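Local coordinates for hypothetical membrane protein (Corynebacterium glutamicum, PDB 6JSA) that binds heme in the C-terminal domain of HtaA and probably takes part in heme transfer during corynebacterial heme uptake, at residues 29-34 with 67-72. Residues are numbered along the deposited sequence; the frame is centred on the assembly and turned at random.
With HEM (protoporphyrin IX containing Fe), chain B.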
ATOM      1  N   GLY A  29     -17.579   8.039  -7.697  1.00 11.00           N
ATOM      2  CA  GLY A  29     -16.974   8.156  -6.390  1.00 10.99           C
ATOM      3  C   GLY A  29     -15.796   9.102  -6.347  1.00 10.85           C
ATOM      4  O   GLY A  29     -15.586   9.923  -7.246  1.00 11.51           O
ATOM      5  N   SER A  30     -15.010   8.975  -5.290  1.00 10.40           N
ATOM      6  CA  SER A  30     -13.867   9.846  -5.049  0.50 10.73           C
ATOM      7  C   SER A  30     -13.038   9.203  -3.946  1.00  9.56           C
ATOM      8  O   SER A  30     -13.348   8.111  -3.462  1.00  9.80           O
ATOM      9  CB  SER A  30     -14.335  11.236  -4.626  0.50 13.00           C
ATOM     10  OG  SER A  30     -15.094  11.143  -3.436  0.50 14.78           O
ATOM     11  N   TRP A  31     -11.981   9.888  -3.547  1.00  9.06           N
ATOM     12  CA  TRP A  31     -11.245   9.495  -2.359  1.00  8.79           C
ATOM     13  C   TRP A  31     -10.859  10.744  -1.593  1.00  8.64           C
ATOM     14  O   TRP A  31     -10.816  11.848  -2.146  1.00  9.70           O
ATOM     15  CB  TRP A  31      -9.998   8.670  -2.673  1.00  8.44           C
ATOM     16  CG  TRP A  31      -9.005   9.349  -3.558  1.00  8.37           C
ATOM     17  CD1 TRP A  31      -8.152  10.362  -3.213  1.00  8.90           C
ATOM     18  CD2 TRP A  31      -8.723   9.034  -4.926  1.00  8.73           C
ATOM     19  NE1 TRP A  31      -7.375  10.706  -4.288  1.00  9.38           N
ATOM     20  CE2 TRP A  31      -7.703   9.908  -5.353  1.00  9.62           C
ATOM     21  CE3 TRP A  31      -9.249   8.105  -5.837  1.00  9.46           C
ATOM     22  CZ2 TRP A  31      -7.187   9.877  -6.645  1.00 10.69           C
ATOM     23  CZ3 TRP A  31      -8.732   8.072  -7.121  1.00 10.53           C
ATOM     24  CH2 TRP A  31      -7.709   8.952  -7.512  1.00 10.99           C
ATOM     25  N   THR A  32     -10.616  10.563  -0.304  1.00  8.40           N
ATOM     26  CA  THR A  32     -10.007  11.600   0.510  1.00  8.71           C
ATOM     27  C   THR A  32      -8.753  11.043   1.167  1.00  8.88           C
ATOM     28  O   THR A  32      -8.606   9.831   1.361  1.00  9.26           O
ATOM     29  CB  THR A  32     -10.974  12.184   1.554  1.00 10.40           C
ATOM     30  OG1 THR A  32     -11.298  11.183   2.524  1.00 11.91           O
ATOM     31  CG2 THR A  32     -12.244  12.699   0.884  1.00 11.36           C
ATOM     32  N   LEU A  33      -7.849  11.960   1.491  1.00  7.86           N
ATOM     33  CA  LEU A  33      -6.508  11.652   1.963  1.00  7.88           C
ATOM     34  C   LEU A  33      -6.271  12.349   3.286  1.00  7.21           C
ATOM     35  O   LEU A  33      -6.641  13.514   3.465  1.00  7.69           O
ATOM     36  CB  LEU A  33      -5.467  12.150   0.962  1.00  8.40           C
ATOM     37  CG  LEU A  33      -5.623  11.568  -0.444  1.00  9.39           C
ATOM     38  CD1 LEU A  33      -4.549  12.118  -1.373  1.00 10.87           C
ATOM     39  CD2 LEU A  33      -5.594  10.030  -0.428  1.00 10.49           C
ATOM     40  N   ASN A  34      -5.619  11.640   4.198  1.00  6.99           N
ATOM     41  CA  ASN A  34      -5.295  12.177   5.517  1.00  6.82           C
ATOM     42  C   ASN A  34      -3.847  11.776   5.771  1.00  6.47           C
ATOM     43  O   ASN A  34      -3.562  10.618   6.088  1.00  7.52           O
ATOM     44  CB  ASN A  34      -6.241  11.610   6.569  1.00  7.52           C
ATOM     45  CG  ASN A  34      -6.340  12.480   7.800  1.00  8.16           C
ATOM     46  OD1 ASN A  34      -6.491  13.700   7.705  1.00  8.59           O
ATOM     47  ND2 ASN A  34      -6.256  11.861   8.964  1.00 10.37           N
ATOM     48  N   ILE A  67      -6.012   6.553   3.165  1.00  7.71           N
ATOM     49  CA  ILE A  67      -6.780   6.811   1.956  1.00  7.46           C
ATOM     50  C   ILE A  67      -8.183   6.282   2.203  1.00  7.43           C
ATOM     51  O   ILE A  67      -8.343   5.162   2.701  1.00  8.83           O
ATOM     52  CB  ILE A  67      -6.172   6.075   0.750  1.00  8.45           C
ATOM     53  CG1 ILE A  67      -4.683   6.395   0.599  1.00 10.35           C
ATOM     54  CG2 ILE A  67      -6.974   6.394  -0.513  1.00  9.37           C
ATOM     55  CD1 ILE A  67      -3.975   5.405  -0.278  1.00 11.46           C
ATOM     56  N   HIS A  68      -9.194   7.065   1.828  1.00  7.85           N
ATOM     57  CA  HIS A  68     -10.591   6.689   2.034  0.57  7.36           C
ATOM     58  C   HIS A  68     -11.309   6.774   0.689  1.00  7.10           C
ATOM     59  O   HIS A  68     -11.616   7.871   0.208  1.00  8.54           O
ATOM     60  CB  HIS A  68     -11.238   7.604   3.067  0.57  9.13           C
ATOM     61  CG  HIS A  68     -12.559   7.112   3.566  0.57 10.81           C
ATOM     62  ND1 HIS A  68     -13.234   7.719   4.602  0.57 13.80           N
ATOM     63  CD2 HIS A  68     -13.331   6.068   3.175  0.57 11.81           C
ATOM     64  CE1 HIS A  68     -14.363   7.073   4.827  0.57 13.80           C
ATOM     65  NE2 HIS A  68     -14.446   6.067   3.975  0.57 13.01           N
ATOM     66  N   PHE A  69     -11.573   5.616   0.078  1.00  7.47           N
ATOM     67  CA  PHE A  69     -12.312   5.542  -1.181  1.00  8.10           C
ATOM     68  C   PHE A  69     -13.802   5.432  -0.893  1.00  8.32           C
ATOM     69  O   PHE A  69     -14.213   4.703   0.012  1.00  8.85           O
ATOM     70  CB  PHE A  69     -11.907   4.291  -1.962  1.00  8.54           C
ATOM     71  CG  PHE A  69     -10.468   4.257  -2.405  1.00  8.11           C
ATOM     72  CD1 PHE A  69     -10.053   4.959  -3.526  1.00  8.31           C
ATOM     73  CD2 PHE A  69      -9.540   3.477  -1.724  1.00  8.68           C
ATOM     74  CE1 PHE A  69      -8.744   4.900  -3.957  1.00  8.27           C
ATOM     75  CE2 PHE A  69      -8.224   3.420  -2.149  1.00  9.05           C
ATOM     76  CZ  PHE A  69      -7.827   4.129  -3.264  1.00  8.33           C
ATOM     77  N   THR A  70     -14.614   6.131  -1.686  1.00  8.66           N
ATOM     78  CA  THR A  70     -16.066   5.994  -1.605  1.00 10.19           C
ATOM     79  C   THR A  70     -16.652   5.930  -3.006  1.00  9.71           C
ATOM     80  O   THR A  70     -16.054   6.401  -3.976  1.00 10.76           O
ATOM     81  CB  THR A  70     -16.710   7.151  -0.836  1.00 13.91           C
ATOM     82  OG1 THR A  70     -16.364   8.388  -1.464  1.00 16.30           O
ATOM     83  CG2 THR A  70     -16.254   7.162   0.613  1.00 15.11           C
ATOM     84  N   GLY A  71     -17.838   5.337  -3.097  1.00 10.13           N
ATOM     85  CA  GLY A  71     -18.528   5.214  -4.371  1.00 10.60           C
ATOM     86  C   GLY A  71     -19.905   4.630  -4.152  1.00 10.58           C
ATOM     87  O   GLY A  71     -20.242   4.176  -3.053  1.00 11.15           O
ATOM     88  N   HIS A  72     -20.701   4.646  -5.220  1.00 11.12           N
ATOM     89  CA  HIS A  72     -22.032   4.036  -5.206  1.00 12.00           C
ATOM     90  C   HIS A  72     -22.878   4.545  -4.038  1.00 12.72           C
ATOM     91  O   HIS A  72     -23.471   3.770  -3.281  1.00 13.82           O
ATOM     92  CB  HIS A  72     -21.933   2.513  -5.198  1.00 11.70           C
ATOM     93  CG  HIS A  72     -21.270   1.949  -6.414  1.00 11.44           C
ATOM     94  ND1 HIS A  72     -21.913   1.847  -7.631  1.00 12.74           N
ATOM     95  CD2 HIS A  72     -20.020   1.467  -6.606  1.00 12.80           C
ATOM     96  CE1 HIS A  72     -21.089   1.311  -8.514  1.00 13.29           C
ATOM     97  NE2 HIS A  72     -19.934   1.074  -7.918  1.00 13.27           N
TER
HETATM   98  CHA HEM B 300     -15.915  -2.798 -10.877  1.00 10.18           C
HETATM   99  CHB HEM B 300     -20.648  -2.339 -10.005  1.00 10.54           C
HETATM  100  CHC HEM B 300     -19.730  -1.988  -5.266  1.00 10.30           C
HETATM  101  CHD HEM B 300     -15.050  -2.835  -6.106  1.00  8.74           C
HETATM  102  C1A HEM B 300     -17.272  -2.669 -11.055  1.00  9.96           C
HETATM  103  C2A HEM B 300     -17.953  -2.620 -12.335  1.00 10.68           C
HETATM  104  C3A HEM B 300     -19.263  -2.492 -12.106  1.00 11.13           C
HETATM  105  C4A HEM B 300     -19.448  -2.476 -10.665  1.00 10.41           C
HETATM  106  CMA HEM B 300     -20.393  -2.384 -13.160  1.00 12.67           C
HETATM  107  CAA HEM B 300     -17.236  -2.643 -13.693  1.00 12.01           C
HETATM  108  CBA HEM B 300     -16.690  -1.222 -13.884  1.00 14.67           C
HETATM  109  CGA HEM B 300     -15.871  -1.097 -15.142  1.00 18.14           C
HETATM  110  O1A HEM B 300     -15.394  -2.128 -15.669  1.00 20.87           O
HETATM  111  O2A HEM B 300     -15.676   0.050 -15.612  1.00 20.67           O
HETATM  112  C1B HEM B 300     -20.815  -2.143  -8.653  1.00 10.51           C
HETATM  113  C2B HEM B 300     -22.050  -1.796  -7.982  1.00 12.33           C
HETATM  114  C3B HEM B 300     -21.800  -1.704  -6.666  1.00 12.38           C
HETATM  115  C4B HEM B 300     -20.390  -1.986  -6.478  1.00 11.07           C
HETATM  116  CMB HEM B 300     -23.381  -1.599  -8.727  1.00 13.48           C
HETATM  117  CAB HEM B 300     -22.736  -1.361  -5.483  1.00 14.69           C
HETATM  118  CBB HEM B 300     -24.014  -0.975  -5.584  1.00 16.55           C
HETATM  119  C1C HEM B 300     -18.387  -2.221  -5.068  1.00  9.79           C
HETATM  120  C2C HEM B 300     -17.738  -2.335  -3.779  1.00 10.19           C
HETATM  121  C3C HEM B 300     -16.437  -2.539  -3.999  1.00  9.57           C
HETATM  122  C4C HEM B 300     -16.229  -2.600  -5.439  1.00  8.68           C
HETATM  123  CMC HEM B 300     -18.437  -2.194  -2.410  1.00 11.64           C
HETATM  124  CAC HEM B 300     -15.366  -2.714  -2.897  1.00 10.75           C
HETATM  125  CBC HEM B 300     -14.160  -2.134  -3.011  1.00 11.80           C
HETATM  126  C1D HEM B 300     -14.891  -2.921  -7.468  1.00  8.97           C
HETATM  127  C2D HEM B 300     -13.644  -3.188  -8.142  1.00  9.61           C
HETATM  128  C3D HEM B 300     -13.876  -3.177  -9.454  1.00  9.41           C
HETATM  129  C4D HEM B 300     -15.279  -2.890  -9.659  1.00  9.79           C
HETATM  130  CMD HEM B 300     -12.303  -3.445  -7.437  1.00 11.03           C
HETATM  131  CAD HEM B 300     -12.834  -3.392 -10.572  1.00 10.51           C
HETATM  132  CBD HEM B 300     -12.337  -2.007 -11.008  1.00 11.36           C
HETATM  133  CGD HEM B 300     -11.237  -2.160 -12.027  1.00 12.40           C
HETATM  134  O1D HEM B 300     -11.541  -2.309 -13.238  1.00 14.84           O
HETATM  135  O2D HEM B 300     -10.046  -2.132 -11.628  1.00 12.79           O
HETATM  136  NA  HEM B 300     -18.213  -2.579 -10.050  1.00  9.50           N
HETATM  137  NB  HEM B 300     -19.817  -2.239  -7.705  1.00 10.54           N
HETATM  138  NC  HEM B 300     -17.436  -2.394  -6.064  1.00  9.83           N
HETATM  139  ND  HEM B 300     -15.879  -2.743  -8.421  1.00  9.94           N
HETATM  140 FE   HEM B 300     -17.798  -2.182  -8.070  1.00 10.49          FE
HETATM  141  O   HOH W   1     -14.139   9.717  -0.510  1.00 26.40           O
HETATM  142  O   HOH W   2     -13.198  10.980   4.779  1.00 33.18           O
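Trp31 holds CG between its backbone N and carbonyl carbon (chi1 59°), while Phe69 has CG anti to its carbonyl carbon (chi1 -64°). These torsions set the two side chains next to each other, pointing the same way. Trp31 CE3 meets the edge of the Phe69 ring, 3.7 Å from CE1. The plane of the Trp31 five-membered ring stands 78° from that of the Phe69 ring, a slanted meeting. Ile67 CG2 lies 3.6 Å above one face of the Phe69 ring, toward its rim. Ile67 also receives Leu33, whose CD2 sits 3.9 Å from both CG1 and CG2. Phe18 and Ile22 of helix 16-23 and Phe43 of strand 42-53 add to this apolar face.

The backbones run antiparallel. Two hydrogen-bonded pairs, Ser30 with Thr70 and Thr32 with His68, join them by four N-H to O bonds. The straightest is Thr70 N to Ser30 O, 2.9 Å long and nearly linear at the hydrogen. Trp31 CA adds a CA-H...O contact to His68 O.

The other face is polar and water-bridged. One water links Thr70 OG1 to His68 O. In the conformers described, it also makes a weak bond to Ser30 OG, and a second water joins Thr32 OG1 to His68 ND1. The other nitrogen of that ring, NE2, is hydrogen-bonded to Asp77 OD1.

Past Gly71, strand 67-71 leads to His72 in the heme pocket. The His72 imidazole lies with one face over the porphyrin, CE1 being 3.3 Å from HEM C2B. Its NE2 is hydrogen-bonded to OH of Tyr21, the axial ligand of the heme iron. His72 is thus a second-shell residue, consistent with a role in holding the Tyr21 hydroxyl in place. The arrangement is an antiparallel beta pair ending at the tyrosine-ligated heme site of an HtaA domain.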